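Local coordinates for protein C-type lectin domain family 4, member b1 (Mus musculus, PDB 6LKR) that acts as a calcium-binding C-type lectin receptor of immune cells and probably recognises pathogen-derived phosphoglycolipids, at residues P20-S25 / E32-R37; T55-I60 / K126-M131; H15-P20 / Q48-F53; G67-G72 / Q77-T82. All coordinates share one frame; numbering follows the deposited sequence.

Overall arrangement
All four contacts belong to one C-type lectin fold. Contact 1 lies within the chain span of contact 3, and the two share P20. Contact 3 closes before contact 2 opens, and contact 4 falls between the two segments of contact 2. Contacts 2 and 3 have centres 6 Å apart. Both use helix 48-56 and the neighbouring strands 126-132 and 15-18. The disulfide C35-C129 joins contact 1 to contact 2, whose centres are 12 Å apart. Contact 4 is the hairpin of strands 64-70 and 76-78, about 18 Å from contact 2 between centres. Strand 64-70 pairs with strand 126-132. The sheet thus connects the paired chain ends with the hairpin.

Contact 1: P20-S25 / E32-R37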
loop_
_atom_site.group_PDB
_atom_site.type_symbol
_atom_site.label_atom_id
_atom_site.label_comp_id
_atom_site.label_asym_id
_atom_site.label_seq_id
_atom_site.Cartn_x
_atom_site.Cartn_y
_atom_site.Cartn_z
ATOM N N PRO A 20 20.896 -2.931 -1.806
ATOM C CA PRO A 20 21.887 -3.626 -0.987
ATOM C C PRO A 20 23.089 -4.113 -1.808
ATOM O O PRO A 20 22.950 -4.332 -3.002
ATOM C CB PRO A 20 21.111 -4.796 -0.357
ATOM C CG PRO A 20 19.920 -5.020 -1.258
ATOM C CD PRO A 20 19.668 -3.715 -1.990
ATOM N N THR A 21 24.236 -4.261 -1.137
ATOM C CA THR A 21 25.542 -4.671 -1.728
ATOM C C THR A 21 26.094 -5.946 -1.062
ATOM O O THR A 21 27.097 -6.461 -1.585
ATOM C CB THR A 21 26.532 -3.504 -1.640
ATOM O OG1 THR A 21 26.375 -2.928 -0.339
ATOM C CG2 THR A 21 26.304 -2.454 -2.710
ATOM N N VAL A 22 25.471 -6.465 0.012
ATOM C CA VAL A 22 25.990 -7.666 0.748
ATOM C C VAL A 22 26.301 -8.752 -0.284
ATOM O O VAL A 22 27.412 -9.310 -0.229
ATOM C CB VAL A 22 25.049 -8.258 1.818
ATOM C CG1 VAL A 22 25.813 -9.176 2.764
ATOM C CG2 VAL A 22 24.302 -7.210 2.607
ATOM N N PHE A 23 25.342 -9.065 -1.161
ATOM C CA PHE A 23 25.561 -10.005 -2.290
ATOM C C PHE A 23 25.417 -9.229 -3.598
ATOM O O PHE A 23 24.592 -8.305 -3.677
ATOM C CB PHE A 23 24.668 -11.245 -2.197
ATOM C CG PHE A 23 23.289 -11.043 -1.621
ATOM C CD1 PHE A 23 22.309 -10.384 -2.349
ATOM C CD2 PHE A 23 22.961 -11.553 -0.374
ATOM C CE1 PHE A 23 21.035 -10.214 -1.831
ATOM C CE2 PHE A 23 21.685 -11.392 0.139
ATOM C CZ PHE A 23 20.727 -10.726 -0.594
ATOM N N SER A 24 26.262 -9.571 -4.573
ATOM C CA SER A 24 26.270 -8.974 -5.932
ATOM C C SER A 24 24.973 -9.355 -6.655
ATOM O O SER A 24 24.516 -8.545 -7.477
ATOM C CB SER A 24 27.499 -9.394 -6.706
ATOM O OG SER A 24 27.739 -10.787 -6.560
ATOM N N SER A 25 24.409 -10.533 -6.343
ATOM C CA SER A 25 23.117 -11.016 -6.901
ATOM C C SER A 25 22.596 -12.192 -6.068
ATOM O O SER A 25 23.400 -12.817 -5.370
ATOM C CB SER A 25 23.261 -11.404 -8.348
ATOM O OG SER A 25 23.994 -12.612 -8.468
ATOM N N GLU A 32 14.339 -11.187 -1.019
ATOM C CA GLU A 32 13.276 -10.802 -0.053
ATOM C C GLU A 32 13.773 -11.087 1.371
ATOM O O GLU A 32 13.518 -10.255 2.259
ATOM C CB GLU A 32 11.950 -11.500 -0.362
ATOM C CG GLU A 32 10.851 -11.225 0.663
ATOM C CD GLU A 32 10.424 -9.778 0.899
ATOM O OE1 GLU A 32 10.798 -8.900 0.111
ATOM O OE2 GLU A 32 9.688 -9.534 1.873
ATOM N N GLU A 33 14.427 -12.230 1.591
ATOM C CA GLU A 33 14.961 -12.611 2.929
ATOM C C GLU A 33 15.937 -11.528 3.407
ATOM O O GLU A 33 15.821 -11.107 4.569
ATOM C CB GLU A 33 15.632 -13.983 2.870
ATOM C CG GLU A 33 16.195 -14.441 4.206
ATOM C CD GLU A 33 16.873 -15.799 4.143
ATOM O OE1 GLU A 33 17.860 -15.942 3.377
ATOM O OE2 GLU A 33 16.407 -16.710 4.847
ATOM N N ASN A 34 16.846 -11.075 2.541
ATOM C CA ASN A 34 17.830 -10.012 2.884
ATOM C C ASN A 34 17.084 -8.732 3.277
ATOM O O ASN A 34 17.428 -8.155 4.330
ATOM C CB ASN A 34 18.826 -9.748 1.757
ATOM C CG ASN A 34 19.828 -8.664 2.104
ATOM O OD1 ASN A 34 20.513 -8.750 3.128
ATOM N ND2 ASN A 34 19.898 -7.627 1.279
ATOM N N CYS A 35 16.094 -8.300 2.491
ATOM C CA CYS A 35 15.274 -7.113 2.838
ATOM C C CYS A 35 14.641 -7.341 4.219
ATOM O O CYS A 35 14.757 -6.444 5.054
ATOM C CB CYS A 35 14.217 -6.787 1.784
ATOM S SG CYS A 35 14.862 -6.286 0.163
ATOM N N SER A 36 14.059 -8.518 4.498
ATOM C CA SER A 36 13.357 -8.794 5.784
ATOM C C SER A 36 14.339 -8.698 6.957
ATOM O O SER A 36 13.924 -8.248 8.029
ATOM C CB SER A 36 12.660 -10.129 5.775
ATOM O OG SER A 36 11.980 -10.327 4.548
ATOM N N ARG A 37 15.597 -9.107 6.747
ATOM C CA ARG A 37 16.660 -9.074 7.794
ATOM C C ARG A 37 16.977 -7.619 8.177
ATOM O O ARG A 37 17.519 -7.416 9.283
ATOM C CB ARG A 37 17.946 -9.768 7.331
ATOM C CG ARG A 37 17.784 -11.218 6.895
ATOM C CD ARG A 37 17.117 -12.143 7.899
ATOM N NE ARG A 37 16.050 -11.519 8.668
ATOM C CZ ARG A 37 15.007 -12.171 9.173
ATOM N NH1 ARG A 37 14.095 -11.515 9.869
ATOM N NH2 ARG A 37 14.875 -13.469 8.972
#
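P20 meets N34 first. Its CB and CG slide past the amide in the opposite direction, with P20 CB 3.5 Å from N34 ND2 and CG at a similar distance. This is plain packing of CH groups against the amide nitrogen. The same proline also rests on S127 and C129 of strand 126-132, so it lies between that strand and helix 28-37. V22 comes next. One methyl, V22 CG2, approaches the other end of the amide loosely, at 4.1 Å from N34 OD1. F23 and N34 come from opposite directions, the ring edge toward the asparagine. The far edge of the ring, CZ and CE2, faces the N34 side chain, with N34 CB near the ring plane. The modelled approach of CZ to CB is too close to be trusted. The ring and amide planes are turned 64° apart, so the two flat groups are not stacked. N34 can meet all three residues because its CG is anti to the backbone N (chi1 180°), which sends the amide out from the helix. Beyond F23, the loop is tied to strand 126-132 by S24 O, which probably accepts a hydrogen bond from K126 NZ. C35, next to N34, forms the disulfide with C129. Neither a hydrogen bond nor a salt bridge joins the two segments. The chemistry is therefore that of van der Waals packing round one asparagine at the surface, and it depends on shape more than on polar pairing.

Contact 2: T55-I60 / K126-M131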
loop_
_atom_site.group_PDB
_atom_site.type_symbol
_atom_site.label_atom_id
_atom_site.label_comp_id
_atom_site.label_asym_id
_atom_site.label_seq_id
_atom_site.Cartn_x
_atom_site.Cartn_y
_atom_site.Cartn_z
ATOM N N THR A 55 13.775 3.789 -9.775
ATOM C CA THR A 55 14.620 3.600 -10.982
ATOM C C THR A 55 15.702 4.685 -11.038
ATOM O O THR A 55 16.778 4.389 -11.570
ATOM C CB THR A 55 13.767 3.487 -12.245
ATOM O OG1 THR A 55 12.992 4.672 -12.403
ATOM C CG2 THR A 55 12.883 2.262 -12.187
ATOM N N GLY A 56 15.469 5.855 -10.446
ATOM C CA GLY A 56 16.471 6.937 -10.396
ATOM C C GLY A 56 17.697 6.555 -9.572
ATOM O O GLY A 56 18.772 7.151 -9.801
ATOM N N ILE A 57 17.575 5.607 -8.639
ATOM C CA ILE A 57 18.708 5.215 -7.747
ATOM C C ILE A 57 19.358 3.914 -8.234
ATOM O O ILE A 57 20.253 3.413 -7.534
ATOM C CB ILE A 57 18.264 5.154 -6.273
ATOM C CG1 ILE A 57 17.308 3.996 -5.972
ATOM C CG2 ILE A 57 17.678 6.489 -5.862
ATOM C CD1 ILE A 57 17.173 3.684 -4.492
ATOM N N LEU A 58 18.958 3.405 -9.405
ATOM C CA LEU A 58 19.478 2.134 -9.965
ATOM C C LEU A 58 20.542 2.407 -11.035
ATOM O O LEU A 58 20.611 3.532 -11.574
ATOM C CB LEU A 58 18.324 1.315 -10.547
ATOM C CG LEU A 58 17.179 1.009 -9.584
ATOM C CD1 LEU A 58 16.107 0.168 -10.260
ATOM C CD2 LEU A 58 17.679 0.324 -8.320
ATOM N N ASP A 59 21.339 1.380 -11.314
ATOM C CA ASP A 59 22.320 1.333 -12.425
ATOM C C ASP A 59 21.597 0.807 -13.668
ATOM O O ASP A 59 21.084 -0.321 -13.616
ATOM C CB ASP A 59 23.511 0.474 -12.003
ATOM C CG ASP A 59 24.575 0.296 -13.069
ATOM O OD1 ASP A 59 24.339 0.697 -14.225
ATOM O OD2 ASP A 59 25.625 -0.267 -12.726
ATOM N N ILE A 60 21.550 1.594 -14.746
ATOM C CA ILE A 60 20.831 1.231 -16.008
ATOM C C ILE A 60 21.408 -0.058 -16.603
ATOM O O ILE A 60 20.745 -0.625 -17.492
ATOM C CB ILE A 60 20.861 2.364 -17.053
ATOM C CG1 ILE A 60 22.289 2.793 -17.406
ATOM C CG2 ILE A 60 20.011 3.541 -16.602
ATOM C CD1 ILE A 60 22.386 3.525 -18.727
ATOM N N LYS A 126 20.079 -8.379 -8.943
ATOM C CA LYS A 126 20.200 -7.349 -7.885
ATOM C C LYS A 126 18.802 -7.151 -7.287
ATOM O O LYS A 126 17.866 -7.846 -7.718
ATOM C CB LYS A 126 20.819 -6.085 -8.487
ATOM C CG LYS A 126 22.142 -6.328 -9.206
ATOM C CD LYS A 126 23.028 -5.103 -9.311
ATOM C CE LYS A 126 24.441 -5.429 -9.754
ATOM N NZ LYS A 126 25.189 -6.158 -8.703
ATOM N N SER A 127 18.663 -6.258 -6.324
ATOM C CA SER A 127 17.353 -6.002 -5.689
ATOM C C SER A 127 17.342 -4.595 -5.113
ATOM O O SER A 127 18.408 -3.961 -5.067
ATOM C CB SER A 127 17.060 -7.049 -4.644
ATOM O OG SER A 127 18.142 -7.165 -3.733
ATOM N N VAL A 128 16.155 -4.146 -4.714
ATOM C CA VAL A 128 15.929 -2.842 -4.022
ATOM C C VAL A 128 14.936 -3.091 -2.883
ATOM O O VAL A 128 13.918 -3.767 -3.140
ATOM C CB VAL A 128 15.398 -1.750 -4.972
ATOM C CG1 VAL A 128 15.820 -0.366 -4.503
ATOM C CG2 VAL A 128 15.815 -1.969 -6.415
ATOM N N CYS A 129 15.238 -2.590 -1.694
ATOM C CA CYS A 129 14.426 -2.767 -0.470
ATOM C C CYS A 129 13.780 -1.439 -0.103
ATOM O O CYS A 129 14.331 -0.368 -0.448
ATOM C CB CYS A 129 15.256 -3.245 0.716
ATOM S SG CYS A 129 16.217 -4.753 0.419
ATOM N N GLN A 130 12.666 -1.512 0.610
ATOM C CA GLN A 130 11.986 -0.320 1.149
ATOM C C GLN A 130 11.495 -0.655 2.551
ATOM O O GLN A 130 11.189 -1.836 2.818
ATOM C CB GLN A 130 10.860 0.140 0.215
ATOM C CG GLN A 130 9.525 -0.534 0.453
ATOM C CD GLN A 130 8.438 0.018 -0.441
ATOM O OE1 GLN A 130 8.608 0.124 -1.649
ATOM N NE2 GLN A 130 7.312 0.375 0.155
ATOM N N MET A 131 11.433 0.365 3.399
ATOM C CA MET A 131 10.750 0.295 4.711
ATOM C C MET A 131 10.038 1.626 4.946
ATOM O O MET A 131 10.364 2.603 4.250
ATOM C CB MET A 131 11.762 0.039 5.829
ATOM C CG MET A 131 12.825 1.104 5.938
ATOM S SD MET A 131 13.828 0.924 7.445
ATOM C CE MET A 131 14.529 -0.696 7.186
#
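This is a small apolar contact in which I57 and L58, in the loop that follows helix 48-56, pack on V128 of strand 126-132. It is partly buried. The strand is interrupted at V128, which lies between the strand residues 126-127 and 129-131. The valine side chain points to the loop. L58 and V128 reach toward each other tip to tip, and L58 CD2 comes within 3.5 Å of V128 CG2. L58 has its CG anti to the carbonyl carbon (chi1 -56°). Its chi2 of -179° sets CD1 anti to CA, and it is the other branch, CD2, that meets the valine. I57 is a looser neighbour, with I57 CD1 at 4.3 Å from V128 CG1. V128 is modelled in two conformers, so these distances hold for one of them. Aromatic and aliphatic residues extend the cluster. Y64 touches both L58 and V128, W114 packs on L58, and Y17 on I57. The backbone turn is held by L58 N bonding to T55 O at 3.2 Å. Strand 126-132 also pairs antiparallel with strand 15-18, through bonds such as C129 with L18. The adjacent C129 is bridged to C35 of helix 28-37. Pairing of an N-terminal strand with the last strand, with two helices packed nearby and a helix-to-strand disulfide, is characteristic of the C-type lectin fold.

Contact 3: H15-P20 / Q48-F53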
loop_
_atom_site.group_PDB
_atom_site.type_symbol
_atom_site.label_atom_id
_atom_site.label_comp_id
_atom_site.label_asym_id
_atom_site.label_seq_id
_atom_site.Cartn_x
_atom_site.Cartn_y
_atom_site.Cartn_z
ATOM N N HIS A 15 8.582 6.495 2.705
ATOM C CA HIS A 15 9.443 5.283 2.700
ATOM C C HIS A 15 10.921 5.653 2.619
ATOM O O HIS A 15 11.247 6.759 2.147
ATOM C CB HIS A 15 9.072 4.355 1.540
ATOM C CG HIS A 15 7.672 3.858 1.610
ATOM N ND1 HIS A 15 6.664 4.378 0.807
ATOM C CD2 HIS A 15 7.104 2.908 2.384
ATOM C CE1 HIS A 15 5.537 3.742 1.072
ATOM N NE2 HIS A 15 5.778 2.841 2.039
ATOM N N CYS A 16 11.756 4.727 3.083
ATOM C CA CYS A 16 13.220 4.706 2.915
ATOM C C CYS A 16 13.560 3.575 1.946
ATOM O O CYS A 16 12.933 2.508 2.048
ATOM C CB CYS A 16 13.896 4.500 4.263
ATOM S SG CYS A 16 13.269 5.652 5.507
ATOM N N TYR A 17 14.531 3.804 1.063
ATOM C CA TYR A 17 14.938 2.852 0.004
ATOM C C TYR A 17 16.436 2.567 0.106
ATOM O O TYR A 17 17.210 3.478 0.482
ATOM C CB TYR A 17 14.568 3.411 -1.369
ATOM C CG TYR A 17 13.085 3.609 -1.560
ATOM C CD1 TYR A 17 12.461 4.770 -1.147
ATOM C CD2 TYR A 17 12.299 2.612 -2.116
ATOM C CE1 TYR A 17 11.096 4.949 -1.303
ATOM C CE2 TYR A 17 10.935 2.779 -2.296
ATOM C CZ TYR A 17 10.330 3.950 -1.883
ATOM O OH TYR A 17 8.989 4.125 -2.054
ATOM N N LEU A 18 16.826 1.340 -0.243
ATOM C CA LEU A 18 18.250 0.923 -0.316
ATOM C C LEU A 18 18.442 -0.130 -1.404
ATOM O O LEU A 18 17.700 -1.131 -1.409
ATOM C CB LEU A 18 18.687 0.361 1.040
ATOM C CG LEU A 18 20.150 -0.082 1.098
ATOM C CD1 LEU A 18 21.043 1.124 1.285
ATOM C CD2 LEU A 18 20.385 -1.108 2.203
ATOM N N VAL A 19 19.470 0.059 -2.226
ATOM C CA VAL A 19 20.039 -0.996 -3.107
ATOM C C VAL A 19 21.128 -1.696 -2.294
ATOM O O VAL A 19 22.181 -1.114 -2.053
ATOM C CB VAL A 19 20.588 -0.401 -4.419
ATOM C CG1 VAL A 19 21.158 -1.483 -5.316
ATOM C CG2 VAL A 19 19.534 0.409 -5.155
ATOM N N PRO A 20 20.896 -2.931 -1.806
ATOM C CA PRO A 20 21.887 -3.626 -0.987
ATOM C C PRO A 20 23.089 -4.113 -1.808
ATOM O O PRO A 20 22.950 -4.332 -3.002
ATOM C CB PRO A 20 21.111 -4.796 -0.357
ATOM C CG PRO A 20 19.920 -5.020 -1.258
ATOM C CD PRO A 20 19.668 -3.715 -1.990
ATOM N N GLN A 48 3.545 6.067 -10.317
ATOM C CA GLN A 48 4.566 6.609 -11.250
ATOM C C GLN A 48 5.704 7.254 -10.454
ATOM O O GLN A 48 6.868 7.061 -10.825
ATOM C CB GLN A 48 3.939 7.630 -12.200
ATOM C CG GLN A 48 4.930 8.161 -13.227
ATOM C CD GLN A 48 5.191 7.171 -14.329
ATOM O OE1 GLN A 48 4.277 6.790 -15.056
ATOM N NE2 GLN A 48 6.443 6.763 -14.477
ATOM N N GLU A 49 5.376 7.989 -9.393
ATOM C CA GLU A 49 6.364 8.715 -8.553
ATOM C C GLU A 49 7.344 7.705 -7.928
ATOM O O GLU A 49 8.566 7.950 -7.978
ATOM C CB GLU A 49 5.610 9.553 -7.516
ATOM C CG GLU A 49 4.820 10.709 -8.123
ATOM C CD GLU A 49 3.506 10.410 -8.839
ATOM O OE1 GLU A 49 2.926 9.307 -8.657
ATOM O OE2 GLU A 49 3.051 11.305 -9.589
ATOM N N GLU A 50 6.828 6.603 -7.390
ATOM C CA GLU A 50 7.674 5.561 -6.755
ATOM C C GLU A 50 8.519 4.873 -7.830
ATOM O O GLU A 50 9.717 4.678 -7.601
ATOM C CB GLU A 50 6.811 4.563 -5.991
ATOM C CG GLU A 50 6.207 5.155 -4.740
ATOM C CD GLU A 50 5.158 4.285 -4.073
ATOM O OE1 GLU A 50 5.204 3.053 -4.268
ATOM O OE2 GLU A 50 4.304 4.849 -3.348
ATOM N N GLN A 51 7.916 4.526 -8.967
ATOM C CA GLN A 51 8.632 3.886 -10.098
ATOM C C GLN A 51 9.798 4.790 -10.509
ATOM O O GLN A 51 10.935 4.276 -10.676
ATOM C CB GLN A 51 7.661 3.640 -11.256
ATOM C CG GLN A 51 8.323 3.156 -12.544
ATOM C CD GLN A 51 8.763 1.714 -12.514
ATOM O OE1 GLN A 51 8.612 1.006 -11.520
ATOM N NE2 GLN A 51 9.320 1.260 -13.631
ATOM N N ASP A 52 9.533 6.089 -10.672
ATOM C CA ASP A 52 10.551 7.079 -11.115
ATOM C C ASP A 52 11.633 7.179 -10.039
ATOM O O ASP A 52 12.838 7.116 -10.383
ATOM C CB ASP A 52 9.916 8.433 -11.426
ATOM C CG ASP A 52 9.031 8.445 -12.663
ATOM O OD1 ASP A 52 9.015 7.433 -13.394
ATOM O OD2 ASP A 52 8.372 9.472 -12.886
ATOM N N PHE A 53 11.244 7.304 -8.774
ATOM C CA PHE A 53 12.235 7.474 -7.686
ATOM C C PHE A 53 13.129 6.234 -7.615
ATOM O O PHE A 53 14.349 6.377 -7.599
ATOM C CB PHE A 53 11.600 7.750 -6.325
ATOM C CG PHE A 53 12.653 7.855 -5.251
ATOM C CD1 PHE A 53 13.308 9.051 -5.019
ATOM C CD2 PHE A 53 13.054 6.736 -4.539
ATOM C CE1 PHE A 53 14.307 9.142 -4.061
ATOM C CE2 PHE A 53 14.058 6.826 -3.589
ATOM C CZ PHE A 53 14.672 8.029 -3.338
HETATM O O HOH W 1 7.643 2.249 -3.179
#
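The extended backbone of strand 15-18 passes helix 48-56 with its closest CA pair, Y17 and F53, 9.4 Å apart. At that spacing side chains make the contact, Y17 chief among them. Its ring crosses F53 obliquely. The centroids are 5.3 Å apart and the planes meet at 49°, an angle that is neither a stack nor an edge-to-face pair. The closest carbons are Y17 CD1 and F53 CE2 at 3.6 Å. F53 CD2 lies over one face of the Y17 ring, toward its rim. F53 reaches it because its CG is anti to the backbone N (chi1 178°). The tyrosine's far end meets E50 at about a right angle, with Y17 OH 4.0 Å from E50 CG. A water links the polar ends. It lies in the plane of the tyrosine ring, 2.6 Å from Y17 OH, and is 2.8 Å from E50 OE1, bridging the two groups. E50 OE1 also accepts from H46 N, so the buried carboxylate has a backbone partner besides the water. H15 ND1 stays 4.8 Å from E50 OE2, near enough for a weak electrostatic influence if the histidine is charged. F12 stacks on F53 and touches Y17, adding strand 10-12 to the cluster. The arrangement is a helix packed on the terminal strands through aromatic side chains, as in the C-type lectin domain.

Contact 4: G67-G72 / Q77-T82; sequences GLWDTG and QWVDQT
W69 and Q77 exchange two backbone hydrogen bonds, Q77 N to W69 O at 2.8 Å and W69 N to Q77 O at 3.0 Å. They form the hydrogen-bonded pair of an antiparallel beta hairpin made by strands 64-70 and 76-78. A third bond, V79 N to G67 O, is 2.8 Å long but bent, with an angle of 137° at the hydrogen. The neighbouring pair, L68 and W78, is non-hydrogen-bonded. A type I turn from W78 to Q81 starts at this pair and leads the chain off. A water accepts from both W69 NE1 and Q77 NE2 and donates to W78 O, so it ties the two side chains to the backbone. W69 and Q77 lie side by side and point the same way, with ring and amide planes 80° apart. Across the assembly, Q81 O accepts a hydrogen bond from W69 NE1 of the second subunit. The L68 side chain is about 8 Å from that of the calcium ligand D118 and about 12 Å from the calcium ion. Packing divides between the two faces. On one, L68 CD1 sits 3.6 Å from the centroid of the W78 six-membered ring, 9° off the normal, a CH-pi contact, while L68 CB touches W78 CZ3. On the other, W69 CD1 meets V79 CG1 loosely. T71 CG2 sits over one face of the W69 ring and touches Q77 CB at 3.3 Å.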
loop_
_atom_site.group_PDB
_atom_site.type_symbol
_atom_site.label_atom_id
_atom_site.label_comp_id
_atom_site.label_asym_id
_atom_site.label_seq_id
_atom_site.Cartn_x
_atom_site.Cartn_y
_atom_site.Cartn_z
ATOM N N GLY A 67 9.238 -6.354 -5.355
ATOM C CA GLY A 67 8.447 -7.157 -4.405
ATOM C C GLY A 67 7.105 -7.561 -4.988
ATOM O O GLY A 67 6.100 -7.481 -4.272
ATOM N N LEU A 68 7.096 -8.025 -6.233
ATOM C CA LEU A 68 5.875 -8.468 -6.948
ATOM C C LEU A 68 6.080 -9.923 -7.369
ATOM O O LEU A 68 7.125 -10.239 -7.950
ATOM C CB LEU A 68 5.629 -7.572 -8.166
ATOM C CG LEU A 68 4.260 -7.735 -8.833
ATOM C CD1 LEU A 68 3.141 -7.285 -7.902
ATOM C CD2 LEU A 68 4.184 -6.950 -10.132
ATOM N N TRP A 69 5.117 -10.789 -7.075
ATOM C CA TRP A 69 5.209 -12.212 -7.468
ATOM C C TRP A 69 3.819 -12.726 -7.820
ATOM O O TRP A 69 2.813 -12.163 -7.353
ATOM C CB TRP A 69 5.896 -13.059 -6.390
ATOM C CG TRP A 69 5.147 -13.139 -5.099
ATOM C CD1 TRP A 69 4.992 -12.149 -4.173
ATOM C CD2 TRP A 69 4.481 -14.298 -4.561
ATOM N NE1 TRP A 69 4.247 -12.600 -3.117
ATOM C CE2 TRP A 69 3.927 -13.915 -3.320
ATOM C CE3 TRP A 69 4.290 -15.607 -5.009
ATOM C CZ2 TRP A 69 3.201 -14.798 -2.524
ATOM C CZ3 TRP A 69 3.559 -16.478 -4.226
ATOM C CH2 TRP A 69 3.024 -16.077 -3.003
ATOM N N ASP A 70 3.795 -13.773 -8.629
ATOM C CA ASP A 70 2.544 -14.374 -9.141
ATOM C C ASP A 70 2.156 -15.513 -8.197
ATOM O O ASP A 70 2.875 -16.527 -8.174
ATOM C CB ASP A 70 2.737 -14.817 -10.587
ATOM C CG ASP A 70 1.484 -15.410 -11.191
ATOM O OD1 ASP A 70 0.444 -15.425 -10.495
ATOM O OD2 ASP A 70 1.563 -15.833 -12.350
ATOM N N THR A 71 1.062 -15.324 -7.461
ATOM C CA THR A 71 0.519 -16.271 -6.457
ATOM C C THR A 71 -0.308 -17.350 -7.169
ATOM O O THR A 71 -0.683 -18.317 -6.509
ATOM C CB THR A 71 -0.292 -15.517 -5.397
ATOM O OG1 THR A 71 -1.501 -15.037 -5.985
ATOM C CG2 THR A 71 0.446 -14.329 -4.820
ATOM N N GLY A 72 -0.579 -17.199 -8.465
ATOM C CA GLY A 72 -1.386 -18.181 -9.220
ATOM C C GLY A 72 -1.085 -18.141 -10.708
ATOM O O GLY A 72 -0.047 -18.691 -11.135
ATOM N N GLN A 77 0.882 -10.275 -6.658
ATOM C CA GLN A 77 0.721 -9.842 -5.256
ATOM C C GLN A 77 2.003 -9.121 -4.847
ATOM O O GLN A 77 3.098 -9.608 -5.209
ATOM C CB GLN A 77 0.419 -11.059 -4.382
ATOM C CG GLN A 77 0.046 -10.728 -2.942
ATOM C CD GLN A 77 -0.546 -11.927 -2.235
ATOM O OE1 GLN A 77 -1.671 -12.339 -2.514
ATOM N NE2 GLN A 77 0.220 -12.516 -1.331
ATOM N N TRP A 78 1.860 -7.993 -4.154
ATOM C CA TRP A 78 2.992 -7.269 -3.524
ATOM C C TRP A 78 3.401 -8.015 -2.255
ATOM O O TRP A 78 2.516 -8.581 -1.596
ATOM C CB TRP A 78 2.611 -5.817 -3.228
ATOM C CG TRP A 78 2.390 -5.005 -4.462
ATOM C CD1 TRP A 78 1.209 -4.491 -4.914
ATOM C CD2 TRP A 78 3.389 -4.629 -5.426
ATOM N NE1 TRP A 78 1.409 -3.803 -6.083
ATOM C CE2 TRP A 78 2.736 -3.875 -6.424
ATOM C CE3 TRP A 78 4.771 -4.837 -5.532
ATOM C CZ2 TRP A 78 3.415 -3.357 -7.525
ATOM C CZ3 TRP A 78 5.440 -4.320 -6.617
ATOM C CH2 TRP A 78 4.768 -3.597 -7.603
ATOM N N VAL A 79 4.686 -7.985 -1.904
ATOM C CA VAL A 79 5.214 -8.739 -0.728
ATOM C C VAL A 79 4.625 -8.191 0.580
ATOM O O VAL A 79 4.658 -8.933 1.560
ATOM C CB VAL A 79 6.751 -8.747 -0.682
ATOM C CG1 VAL A 79 7.317 -9.660 -1.755
ATOM C CG2 VAL A 79 7.347 -7.347 -0.773
ATOM N N ASP A 80 4.099 -6.963 0.615
ATOM C CA ASP A 80 3.447 -6.412 1.837
ATOM C C ASP A 80 1.936 -6.653 1.768
ATOM O O ASP A 80 1.220 -6.145 2.652
ATOM C CB ASP A 80 3.801 -4.937 2.041
ATOM C CG ASP A 80 3.189 -4.012 1.012
ATOM O OD1 ASP A 80 2.501 -4.521 0.088
ATOM O OD2 ASP A 80 3.413 -2.795 1.139
ATOM N N GLN A 81 1.479 -7.346 0.720
ATOM C CA GLN A 81 0.082 -7.805 0.511
ATOM C C GLN A 81 -0.858 -6.638 0.190
ATOM O O GLN A 81 -2.077 -6.885 0.151
ATOM C CB GLN A 81 -0.433 -8.542 1.747
ATOM C CG GLN A 81 0.481 -9.654 2.234
ATOM C CD GLN A 81 -0.054 -10.227 3.521
ATOM O OE1 GLN A 81 0.157 -9.677 4.605
ATOM N NE2 GLN A 81 -0.783 -11.322 3.400
ATOM N N THR A 82 -0.345 -5.428 -0.073
ATOM C CA THR A 82 -1.188 -4.253 -0.404
ATOM C C THR A 82 -1.755 -4.470 -1.803
ATOM O O THR A 82 -1.165 -5.197 -2.602
ATOM C CB THR A 82 -0.417 -2.936 -0.243
ATOM O OG1 THR A 82 0.785 -2.999 -1.016
ATOM C CG2 THR A 82 -0.099 -2.639 1.206
HETATM O O HOH W 2 2.532 -11.324 -0.791
#